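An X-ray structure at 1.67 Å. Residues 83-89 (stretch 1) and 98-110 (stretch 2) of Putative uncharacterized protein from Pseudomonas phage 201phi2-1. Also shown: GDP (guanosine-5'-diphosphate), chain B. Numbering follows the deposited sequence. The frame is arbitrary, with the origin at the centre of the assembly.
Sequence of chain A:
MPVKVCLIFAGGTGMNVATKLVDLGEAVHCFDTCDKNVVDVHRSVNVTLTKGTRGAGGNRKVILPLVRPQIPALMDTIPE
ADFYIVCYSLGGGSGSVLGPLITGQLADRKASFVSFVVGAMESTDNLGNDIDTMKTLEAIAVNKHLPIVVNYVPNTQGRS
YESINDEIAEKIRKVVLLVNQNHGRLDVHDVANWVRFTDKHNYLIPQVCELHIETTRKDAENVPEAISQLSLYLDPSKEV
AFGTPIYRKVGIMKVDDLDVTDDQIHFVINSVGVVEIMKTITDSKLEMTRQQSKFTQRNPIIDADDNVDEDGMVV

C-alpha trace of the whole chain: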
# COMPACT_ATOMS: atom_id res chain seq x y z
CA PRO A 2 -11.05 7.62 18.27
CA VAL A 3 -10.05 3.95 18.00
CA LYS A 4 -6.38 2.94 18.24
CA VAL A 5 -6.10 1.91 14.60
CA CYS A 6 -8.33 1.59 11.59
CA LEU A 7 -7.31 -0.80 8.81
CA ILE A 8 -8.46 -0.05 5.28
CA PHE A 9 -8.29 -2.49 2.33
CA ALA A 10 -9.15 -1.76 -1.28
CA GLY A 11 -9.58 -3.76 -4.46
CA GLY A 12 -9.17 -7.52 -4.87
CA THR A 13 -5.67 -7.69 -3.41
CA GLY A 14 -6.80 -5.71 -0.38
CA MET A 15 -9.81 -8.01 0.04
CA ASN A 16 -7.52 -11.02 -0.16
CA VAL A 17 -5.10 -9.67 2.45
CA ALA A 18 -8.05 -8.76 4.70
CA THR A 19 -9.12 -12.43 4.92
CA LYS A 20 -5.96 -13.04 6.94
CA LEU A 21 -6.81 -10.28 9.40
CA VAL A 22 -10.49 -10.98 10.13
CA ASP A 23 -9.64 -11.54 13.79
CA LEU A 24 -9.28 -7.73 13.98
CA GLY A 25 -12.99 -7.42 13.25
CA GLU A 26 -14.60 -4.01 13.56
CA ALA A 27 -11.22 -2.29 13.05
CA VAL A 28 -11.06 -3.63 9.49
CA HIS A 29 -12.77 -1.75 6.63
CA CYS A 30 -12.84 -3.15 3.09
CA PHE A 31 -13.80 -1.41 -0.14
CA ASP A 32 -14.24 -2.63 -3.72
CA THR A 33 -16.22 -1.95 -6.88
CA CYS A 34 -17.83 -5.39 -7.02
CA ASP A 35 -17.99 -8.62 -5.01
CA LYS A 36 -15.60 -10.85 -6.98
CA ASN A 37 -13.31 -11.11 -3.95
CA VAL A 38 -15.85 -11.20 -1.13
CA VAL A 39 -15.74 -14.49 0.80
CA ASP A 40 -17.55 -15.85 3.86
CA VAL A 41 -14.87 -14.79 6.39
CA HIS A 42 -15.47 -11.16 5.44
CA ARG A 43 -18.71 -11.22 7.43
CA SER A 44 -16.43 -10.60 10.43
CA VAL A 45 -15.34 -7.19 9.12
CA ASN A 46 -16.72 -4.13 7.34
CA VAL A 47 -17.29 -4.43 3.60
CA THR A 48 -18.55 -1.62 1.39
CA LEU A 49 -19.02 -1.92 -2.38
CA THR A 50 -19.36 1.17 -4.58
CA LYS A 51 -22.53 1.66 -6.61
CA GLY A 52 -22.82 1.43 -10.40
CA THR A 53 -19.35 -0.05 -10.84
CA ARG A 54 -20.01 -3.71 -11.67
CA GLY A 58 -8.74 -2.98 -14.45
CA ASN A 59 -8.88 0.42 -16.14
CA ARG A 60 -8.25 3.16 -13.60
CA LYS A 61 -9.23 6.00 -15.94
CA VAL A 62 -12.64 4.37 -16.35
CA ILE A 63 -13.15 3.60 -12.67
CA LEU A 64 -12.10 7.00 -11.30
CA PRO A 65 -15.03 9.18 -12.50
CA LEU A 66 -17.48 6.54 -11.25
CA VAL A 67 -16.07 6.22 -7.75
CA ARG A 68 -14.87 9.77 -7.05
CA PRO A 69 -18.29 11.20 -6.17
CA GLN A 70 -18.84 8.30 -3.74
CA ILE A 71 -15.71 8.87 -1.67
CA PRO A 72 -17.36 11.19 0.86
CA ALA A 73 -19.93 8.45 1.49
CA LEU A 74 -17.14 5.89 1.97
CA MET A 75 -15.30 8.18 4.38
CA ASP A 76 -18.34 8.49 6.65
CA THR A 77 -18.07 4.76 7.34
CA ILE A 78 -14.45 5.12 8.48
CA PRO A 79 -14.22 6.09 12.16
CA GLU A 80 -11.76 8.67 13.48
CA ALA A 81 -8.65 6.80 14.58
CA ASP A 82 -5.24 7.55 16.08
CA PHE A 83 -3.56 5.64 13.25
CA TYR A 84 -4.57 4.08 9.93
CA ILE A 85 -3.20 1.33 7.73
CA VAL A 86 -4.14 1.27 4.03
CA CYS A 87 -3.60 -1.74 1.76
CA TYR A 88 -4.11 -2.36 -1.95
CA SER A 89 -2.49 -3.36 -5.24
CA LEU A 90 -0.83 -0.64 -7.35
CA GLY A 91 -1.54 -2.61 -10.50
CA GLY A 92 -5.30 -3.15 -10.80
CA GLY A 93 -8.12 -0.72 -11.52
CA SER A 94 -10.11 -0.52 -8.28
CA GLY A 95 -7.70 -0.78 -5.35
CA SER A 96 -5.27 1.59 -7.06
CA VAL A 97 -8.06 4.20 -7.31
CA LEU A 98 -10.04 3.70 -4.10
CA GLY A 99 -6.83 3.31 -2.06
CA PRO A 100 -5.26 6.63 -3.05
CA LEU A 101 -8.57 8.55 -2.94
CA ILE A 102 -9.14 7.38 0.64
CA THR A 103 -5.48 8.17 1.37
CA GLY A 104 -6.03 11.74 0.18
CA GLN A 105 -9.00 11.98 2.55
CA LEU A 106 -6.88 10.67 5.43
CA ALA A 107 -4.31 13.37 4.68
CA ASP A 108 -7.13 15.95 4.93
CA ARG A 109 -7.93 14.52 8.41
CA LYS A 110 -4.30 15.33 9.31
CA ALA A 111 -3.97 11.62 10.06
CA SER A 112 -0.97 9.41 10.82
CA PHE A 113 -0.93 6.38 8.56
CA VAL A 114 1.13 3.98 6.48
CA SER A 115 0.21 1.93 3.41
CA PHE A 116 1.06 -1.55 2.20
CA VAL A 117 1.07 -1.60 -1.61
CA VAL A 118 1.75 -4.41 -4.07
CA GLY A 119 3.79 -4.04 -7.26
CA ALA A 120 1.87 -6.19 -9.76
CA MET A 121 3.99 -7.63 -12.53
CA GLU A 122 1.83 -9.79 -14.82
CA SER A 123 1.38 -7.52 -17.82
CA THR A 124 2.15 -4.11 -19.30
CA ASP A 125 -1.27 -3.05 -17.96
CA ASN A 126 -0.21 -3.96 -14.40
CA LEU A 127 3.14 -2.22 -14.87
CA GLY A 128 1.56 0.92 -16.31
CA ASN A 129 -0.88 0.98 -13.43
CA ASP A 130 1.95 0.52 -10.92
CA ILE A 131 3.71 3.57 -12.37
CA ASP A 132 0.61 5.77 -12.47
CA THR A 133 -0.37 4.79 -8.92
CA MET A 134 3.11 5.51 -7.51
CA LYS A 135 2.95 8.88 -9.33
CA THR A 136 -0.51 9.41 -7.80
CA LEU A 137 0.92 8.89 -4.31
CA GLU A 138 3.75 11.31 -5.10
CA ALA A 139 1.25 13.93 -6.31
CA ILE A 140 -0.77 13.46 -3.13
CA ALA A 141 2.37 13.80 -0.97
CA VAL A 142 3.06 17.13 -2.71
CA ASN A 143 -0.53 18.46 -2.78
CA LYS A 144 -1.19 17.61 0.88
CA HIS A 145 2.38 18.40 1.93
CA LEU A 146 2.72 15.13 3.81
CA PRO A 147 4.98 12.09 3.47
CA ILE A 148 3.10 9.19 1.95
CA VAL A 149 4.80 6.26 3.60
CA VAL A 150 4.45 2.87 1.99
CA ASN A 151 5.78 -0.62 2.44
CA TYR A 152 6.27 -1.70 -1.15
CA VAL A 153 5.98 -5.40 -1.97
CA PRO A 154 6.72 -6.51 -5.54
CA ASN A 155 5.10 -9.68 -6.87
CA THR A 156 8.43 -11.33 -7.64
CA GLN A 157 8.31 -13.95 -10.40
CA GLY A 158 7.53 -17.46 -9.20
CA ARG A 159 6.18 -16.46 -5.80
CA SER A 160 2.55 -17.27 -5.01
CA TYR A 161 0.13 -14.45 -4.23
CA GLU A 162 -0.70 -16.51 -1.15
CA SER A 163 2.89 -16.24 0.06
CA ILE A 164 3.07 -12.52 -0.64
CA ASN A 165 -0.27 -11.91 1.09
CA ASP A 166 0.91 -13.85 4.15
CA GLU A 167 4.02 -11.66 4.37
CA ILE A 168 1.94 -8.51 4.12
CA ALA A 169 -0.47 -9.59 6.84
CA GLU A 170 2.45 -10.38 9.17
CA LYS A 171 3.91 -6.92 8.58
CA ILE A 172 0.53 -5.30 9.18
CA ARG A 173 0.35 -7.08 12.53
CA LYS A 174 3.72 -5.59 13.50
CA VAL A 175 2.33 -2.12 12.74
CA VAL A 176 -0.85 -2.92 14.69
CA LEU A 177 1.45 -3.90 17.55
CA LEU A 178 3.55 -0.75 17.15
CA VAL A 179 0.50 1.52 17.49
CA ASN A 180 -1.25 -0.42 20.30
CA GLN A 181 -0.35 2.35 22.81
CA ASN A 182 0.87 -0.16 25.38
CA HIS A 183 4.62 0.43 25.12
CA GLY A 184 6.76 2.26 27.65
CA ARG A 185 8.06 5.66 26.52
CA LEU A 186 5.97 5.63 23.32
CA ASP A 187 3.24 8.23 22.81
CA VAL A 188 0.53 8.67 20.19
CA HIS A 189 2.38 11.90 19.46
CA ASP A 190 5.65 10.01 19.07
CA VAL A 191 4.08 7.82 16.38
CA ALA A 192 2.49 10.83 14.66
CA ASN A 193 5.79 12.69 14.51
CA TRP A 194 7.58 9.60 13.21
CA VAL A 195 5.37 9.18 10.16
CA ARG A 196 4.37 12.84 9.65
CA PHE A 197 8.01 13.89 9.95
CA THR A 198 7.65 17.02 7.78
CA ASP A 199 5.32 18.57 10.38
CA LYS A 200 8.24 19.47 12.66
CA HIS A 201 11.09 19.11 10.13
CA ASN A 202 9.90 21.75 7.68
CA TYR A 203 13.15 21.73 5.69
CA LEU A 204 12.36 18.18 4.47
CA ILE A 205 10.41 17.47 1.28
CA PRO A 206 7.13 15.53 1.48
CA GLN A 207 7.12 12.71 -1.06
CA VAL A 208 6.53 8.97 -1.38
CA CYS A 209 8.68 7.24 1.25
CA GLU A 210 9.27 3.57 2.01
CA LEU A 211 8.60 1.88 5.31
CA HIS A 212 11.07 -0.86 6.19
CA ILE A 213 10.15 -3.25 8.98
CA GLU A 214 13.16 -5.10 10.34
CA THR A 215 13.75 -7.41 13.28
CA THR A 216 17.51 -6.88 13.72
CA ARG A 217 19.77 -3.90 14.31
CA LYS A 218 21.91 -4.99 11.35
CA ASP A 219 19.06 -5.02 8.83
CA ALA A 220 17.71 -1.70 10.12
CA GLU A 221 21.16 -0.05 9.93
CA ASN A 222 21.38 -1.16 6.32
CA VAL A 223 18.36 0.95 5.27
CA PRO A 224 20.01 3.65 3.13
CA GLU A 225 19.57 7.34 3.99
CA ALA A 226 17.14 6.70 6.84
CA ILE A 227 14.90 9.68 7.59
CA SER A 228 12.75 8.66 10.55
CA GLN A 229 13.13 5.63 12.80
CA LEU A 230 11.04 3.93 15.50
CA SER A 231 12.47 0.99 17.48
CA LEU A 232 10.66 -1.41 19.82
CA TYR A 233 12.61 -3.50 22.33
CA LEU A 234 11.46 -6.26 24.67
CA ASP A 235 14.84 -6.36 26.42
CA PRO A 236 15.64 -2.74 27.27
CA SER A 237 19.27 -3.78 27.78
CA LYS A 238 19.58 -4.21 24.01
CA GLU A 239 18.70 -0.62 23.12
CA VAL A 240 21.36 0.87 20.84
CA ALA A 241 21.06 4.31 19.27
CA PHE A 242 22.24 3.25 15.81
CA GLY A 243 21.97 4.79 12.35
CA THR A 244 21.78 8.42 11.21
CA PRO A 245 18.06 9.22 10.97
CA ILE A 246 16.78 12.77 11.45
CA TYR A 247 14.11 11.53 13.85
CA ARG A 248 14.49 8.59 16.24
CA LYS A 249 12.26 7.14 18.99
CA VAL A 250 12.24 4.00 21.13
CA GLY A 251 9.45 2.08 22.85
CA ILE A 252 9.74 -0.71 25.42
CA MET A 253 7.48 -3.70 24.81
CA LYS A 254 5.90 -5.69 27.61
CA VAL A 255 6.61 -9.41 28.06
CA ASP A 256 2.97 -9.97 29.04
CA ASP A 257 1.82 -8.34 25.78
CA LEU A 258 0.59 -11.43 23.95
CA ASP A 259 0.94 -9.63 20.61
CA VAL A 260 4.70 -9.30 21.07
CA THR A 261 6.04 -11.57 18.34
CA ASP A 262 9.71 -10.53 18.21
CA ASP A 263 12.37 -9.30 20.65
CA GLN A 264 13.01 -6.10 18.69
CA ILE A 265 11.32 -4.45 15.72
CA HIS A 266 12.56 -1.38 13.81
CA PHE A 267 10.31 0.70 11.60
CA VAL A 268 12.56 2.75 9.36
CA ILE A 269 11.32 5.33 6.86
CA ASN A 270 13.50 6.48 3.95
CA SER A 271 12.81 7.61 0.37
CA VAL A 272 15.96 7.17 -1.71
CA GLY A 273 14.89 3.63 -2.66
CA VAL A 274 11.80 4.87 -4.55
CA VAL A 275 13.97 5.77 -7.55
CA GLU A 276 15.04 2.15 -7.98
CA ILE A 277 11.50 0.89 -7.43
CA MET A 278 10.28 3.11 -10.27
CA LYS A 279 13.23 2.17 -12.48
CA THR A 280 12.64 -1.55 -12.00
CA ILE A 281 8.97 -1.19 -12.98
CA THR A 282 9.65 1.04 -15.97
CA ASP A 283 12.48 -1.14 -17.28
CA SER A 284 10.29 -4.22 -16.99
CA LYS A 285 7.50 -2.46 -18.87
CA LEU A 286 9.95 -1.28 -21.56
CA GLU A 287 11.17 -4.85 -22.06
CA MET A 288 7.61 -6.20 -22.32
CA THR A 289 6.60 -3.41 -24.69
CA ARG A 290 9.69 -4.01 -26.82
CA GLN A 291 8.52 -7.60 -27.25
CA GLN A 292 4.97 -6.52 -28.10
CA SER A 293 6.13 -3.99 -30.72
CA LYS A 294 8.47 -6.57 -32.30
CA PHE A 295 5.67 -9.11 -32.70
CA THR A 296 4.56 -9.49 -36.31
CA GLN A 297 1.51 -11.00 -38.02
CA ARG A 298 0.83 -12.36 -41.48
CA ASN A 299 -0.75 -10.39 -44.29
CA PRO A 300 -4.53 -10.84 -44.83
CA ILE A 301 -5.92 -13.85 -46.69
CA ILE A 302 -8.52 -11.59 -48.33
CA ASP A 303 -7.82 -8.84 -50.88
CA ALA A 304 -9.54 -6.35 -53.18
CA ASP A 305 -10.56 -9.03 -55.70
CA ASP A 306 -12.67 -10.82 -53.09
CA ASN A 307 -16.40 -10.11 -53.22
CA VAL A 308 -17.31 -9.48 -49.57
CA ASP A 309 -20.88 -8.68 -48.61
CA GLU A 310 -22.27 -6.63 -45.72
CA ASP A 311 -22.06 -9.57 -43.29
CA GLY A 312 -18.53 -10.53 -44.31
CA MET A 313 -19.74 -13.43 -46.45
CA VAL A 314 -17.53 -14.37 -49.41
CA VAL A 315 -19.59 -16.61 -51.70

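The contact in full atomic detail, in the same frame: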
# COMPACT_ATOMS: atom_id res chain seq x y z
N PHE A 83 -4.47 6.09 14.29
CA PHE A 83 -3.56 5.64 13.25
C PHE A 83 -4.34 4.86 12.21
O PHE A 83 -5.36 4.25 12.54
CB PHE A 83 -2.46 4.76 13.87
CG PHE A 83 -1.27 4.54 12.97
CD1 PHE A 83 -0.21 5.44 12.95
CD2 PHE A 83 -1.20 3.42 12.17
CE1 PHE A 83 0.90 5.22 12.13
CE2 PHE A 83 -0.10 3.20 11.35
CZ PHE A 83 0.96 4.09 11.33
N TYR A 84 -3.91 4.89 10.95
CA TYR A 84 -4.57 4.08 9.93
C TYR A 84 -3.56 3.25 9.16
O TYR A 84 -2.41 3.62 9.01
CB TYR A 84 -5.34 4.95 8.92
CG TYR A 84 -6.33 5.94 9.53
CD1 TYR A 84 -7.71 5.70 9.49
CD2 TYR A 84 -5.89 7.11 10.14
CE1 TYR A 84 -8.62 6.61 10.04
CE2 TYR A 84 -6.78 8.02 10.68
CZ TYR A 84 -8.14 7.76 10.64
OH TYR A 84 -9.01 8.68 11.18
N ILE A 85 -4.02 2.12 8.65
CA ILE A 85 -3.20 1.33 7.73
C ILE A 85 -4.03 1.15 6.46
O ILE A 85 -5.19 0.76 6.54
CB ILE A 85 -2.87 -0.03 8.35
CG1 ILE A 85 -2.09 0.17 9.66
CG2 ILE A 85 -2.10 -0.91 7.35
CD1 ILE A 85 -1.92 -1.09 10.49
N VAL A 86 -3.43 1.43 5.31
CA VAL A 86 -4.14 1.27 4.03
C VAL A 86 -3.44 0.22 3.16
O VAL A 86 -2.22 0.18 3.11
CB VAL A 86 -4.14 2.57 3.25
CG1 VAL A 86 -5.12 2.46 2.08
CG2 VAL A 86 -4.50 3.73 4.16
N CYS A 87 -4.21 -0.62 2.47
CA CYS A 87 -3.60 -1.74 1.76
C CYS A 87 -4.31 -2.04 0.44
O CYS A 87 -5.52 -2.23 0.40
CB CYS A 87 -3.59 -2.99 2.65
SG CYS A 87 -3.04 -4.51 1.82
N TYR A 88 -3.54 -2.09 -0.64
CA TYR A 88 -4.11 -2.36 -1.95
C TYR A 88 -3.01 -2.66 -2.96
O TYR A 88 -1.84 -2.41 -2.70
CB TYR A 88 -4.93 -1.14 -2.41
CG TYR A 88 -4.15 0.17 -2.39
CD1 TYR A 88 -3.52 0.62 -3.53
CD2 TYR A 88 -4.07 0.94 -1.23
CE1 TYR A 88 -2.80 1.84 -3.53
CE2 TYR A 88 -3.36 2.15 -1.22
CZ TYR A 88 -2.73 2.58 -2.37
OH TYR A 88 -2.02 3.77 -2.38
N SER A 89 -3.40 -3.18 -4.13
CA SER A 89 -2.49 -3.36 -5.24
C SER A 89 -2.33 -2.08 -6.06
O SER A 89 -3.31 -1.39 -6.34
CB SER A 89 -2.96 -4.50 -6.16
OG SER A 89 -2.02 -4.73 -7.21
N LEU A 98 -9.46 3.53 -5.42
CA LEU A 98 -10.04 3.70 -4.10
C LEU A 98 -8.97 3.97 -3.03
O LEU A 98 -9.16 4.85 -2.17
CB LEU A 98 -10.85 2.46 -3.70
CG LEU A 98 -12.11 2.25 -4.53
CD1 LEU A 98 -12.74 0.90 -4.20
CD2 LEU A 98 -13.08 3.40 -4.31
N GLY A 99 -7.89 3.21 -3.06
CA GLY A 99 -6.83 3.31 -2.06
C GLY A 99 -6.28 4.73 -1.97
O GLY A 99 -6.33 5.37 -0.92
N PRO A 100 -5.77 5.26 -3.09
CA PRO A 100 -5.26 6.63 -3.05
C PRO A 100 -6.31 7.72 -2.79
O PRO A 100 -5.98 8.73 -2.16
CB PRO A 100 -4.60 6.80 -4.42
CG PRO A 100 -4.17 5.38 -4.78
CD PRO A 100 -5.33 4.54 -4.30
N LEU A 101 -7.54 7.56 -3.27
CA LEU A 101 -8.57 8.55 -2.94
C LEU A 101 -8.80 8.60 -1.43
O LEU A 101 -8.85 9.68 -0.84
CB LEU A 101 -9.88 8.28 -3.67
CG LEU A 101 -9.81 8.57 -5.17
CD1 LEU A 101 -11.09 8.08 -5.83
CD2 LEU A 101 -9.60 10.07 -5.45
N ILE A 102 -8.92 7.43 -0.81
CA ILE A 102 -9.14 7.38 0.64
C ILE A 102 -7.93 7.96 1.36
O ILE A 102 -8.06 8.68 2.36
CB ILE A 102 -9.46 5.95 1.10
CG1 ILE A 102 -10.85 5.55 0.63
CG2 ILE A 102 -9.38 5.84 2.64
CD1 ILE A 102 -11.11 4.07 0.73
N THR A 103 -6.75 7.69 0.81
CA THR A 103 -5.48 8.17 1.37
C THR A 103 -5.47 9.70 1.37
O THR A 103 -5.10 10.33 2.36
CB THR A 103 -4.29 7.64 0.57
OG1 THR A 103 -4.26 6.21 0.69
CG2 THR A 103 -2.97 8.20 1.10
N GLY A 104 -5.88 10.30 0.25
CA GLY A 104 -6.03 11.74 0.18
C GLY A 104 -6.95 12.27 1.27
O GLY A 104 -6.66 13.29 1.90
N GLN A 105 -8.05 11.57 1.51
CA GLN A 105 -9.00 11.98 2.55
C GLN A 105 -8.36 11.86 3.95
O GLN A 105 -8.60 12.71 4.83
CB GLN A 105 -10.27 11.14 2.48
CG GLN A 105 -11.07 11.34 1.19
CD GLN A 105 -11.55 12.77 1.03
OE1 GLN A 105 -12.16 13.34 1.94
NE2 GLN A 105 -11.27 13.36 -0.12
N LEU A 106 -7.57 10.82 4.15
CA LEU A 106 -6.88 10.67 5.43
C LEU A 106 -5.89 11.81 5.64
O LEU A 106 -5.72 12.31 6.75
CB LEU A 106 -6.17 9.31 5.52
CG LEU A 106 -7.06 8.08 5.50
CD1 LEU A 106 -6.18 6.83 5.54
CD2 LEU A 106 -8.00 8.10 6.70
N ALA A 107 -5.20 12.21 4.58
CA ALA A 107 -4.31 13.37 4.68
C ALA A 107 -5.11 14.62 5.10
O ALA A 107 -4.65 15.39 5.93
CB ALA A 107 -3.55 13.61 3.37
N ASP A 108 -6.30 14.81 4.54
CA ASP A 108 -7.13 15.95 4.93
C ASP A 108 -7.54 15.90 6.41
O ASP A 108 -7.75 16.94 7.03
CB ASP A 108 -8.38 16.08 4.03
CG ASP A 108 -8.05 16.54 2.61
OD1 ASP A 108 -6.91 16.99 2.34
OD2 ASP A 108 -8.96 16.48 1.75
N ARG A 109 -7.65 14.69 6.97
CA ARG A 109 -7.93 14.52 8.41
C ARG A 109 -6.70 14.84 9.26
O ARG A 109 -6.76 14.79 10.48
CB ARG A 109 -8.37 13.09 8.74
CG ARG A 109 -9.68 12.64 8.11
CD ARG A 109 -10.10 11.26 8.64
NE ARG A 109 -11.41 10.86 8.13
CZ ARG A 109 -12.06 9.75 8.48
NH1 ARG A 109 -11.52 8.92 9.36
NH2 ARG A 109 -13.24 9.48 7.96
N LYS A 110 -5.58 15.14 8.61
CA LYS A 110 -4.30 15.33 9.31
C LYS A 110 -3.87 14.06 10.04
O LYS A 110 -3.22 14.11 11.08
CB LYS A 110 -4.37 16.53 10.27
CG LYS A 110 -4.76 17.83 9.59
CD LYS A 110 -3.97 18.02 8.30
CE LYS A 110 -3.54 19.46 8.10
NZ LYS A 110 -2.73 19.61 6.86
PB GDP B . -8.33 -4.50 -8.40
O1B GDP B . -9.47 -5.26 -7.76
O2B GDP B . -7.81 -3.51 -7.39
O3B GDP B . -8.80 -3.81 -9.67
O3A GDP B . -7.18 -5.52 -8.83
PA GDP B . -6.56 -6.70 -7.94
O1A GDP B . -7.54 -7.83 -7.69
O2A GDP B . -5.98 -6.17 -6.66
O5' GDP B . -5.43 -7.21 -8.93
C5' GDP B . -4.43 -6.32 -9.44
C4' GDP B . -3.16 -7.10 -9.77
O4' GDP B . -2.52 -7.51 -8.56
C3' GDP B . -3.42 -8.38 -10.54
O3' GDP B . -3.33 -8.15 -11.95
C2' GDP B . -2.30 -9.30 -10.08
O2' GDP B . -1.10 -9.02 -10.80
C1' GDP B . -2.03 -8.86 -8.65
N9 GDP B . -2.82 -9.61 -7.66
C8 GDP B . -4.11 -10.02 -7.75
N7 GDP B . -4.50 -10.64 -6.61
C5 GDP B . -3.46 -10.61 -5.75
C6 GDP B . -3.20 -11.06 -4.36
O6 GDP B . -4.08 -11.65 -3.71
N1 GDP B . -1.98 -10.83 -3.84
C2 GDP B . -1.01 -10.19 -4.54
N2 GDP B . 0.20 -9.97 -3.97
N3 GDP B . -1.19 -9.75 -5.81
C4 GDP B . -2.37 -9.92 -6.44
O HOH W 1 -1.85 4.89 0.15

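Strand 84-89 packs against helix 98-108, the two running nearly antiparallel with their axes 8.7 Å apart at closest approach. Alternate strand residues Tyr-84, Val-86 and Tyr-88 point toward the helix, while Ile-85 and Cys-87 point away.

Tyr-84 covers the most surface. Its ring, with chi1 in the m rotamer, lies flat beneath Leu-106, and CD2 of Leu-106 sits 3.7 Å from the ring centroid of Tyr-84, over one face. The hydroxyl lies alongside the last turn of the helix, where the Arg-109 side chain extends to it and NH1 donates a hydrogen bond to Tyr-84 OH at 3.1 Å. The tyrosine thus offers an apolar face and a polar tip.

Leu-106 comes next. Its other methyl, Leu-106 CD1, meets Val-86 CG2 at 3.8 Å, so its branches touch two strand residues. Leu-106 and Val-86 are both buried, which suits their apolar side chains.

Tyr-88, chi1 p, closes the other end of the contact. Gly-99 CA lies over its ring face, 3.7 Å from Tyr-88 CD2. A CB on Gly-99 would lie 2.4 Å from Tyr-88 CD2, a clash, so glycine permits this close approach. Pro-100 CG packs 3.6 Å from Tyr-88 OH. Water 1 bridges the buried hydroxyls, 2.8 Å from Tyr-88 OH and 2.8 Å from Thr-103 OG1. Thr-103 OG1 also donates to Gly-99 O at 2.8 Å, within the helix.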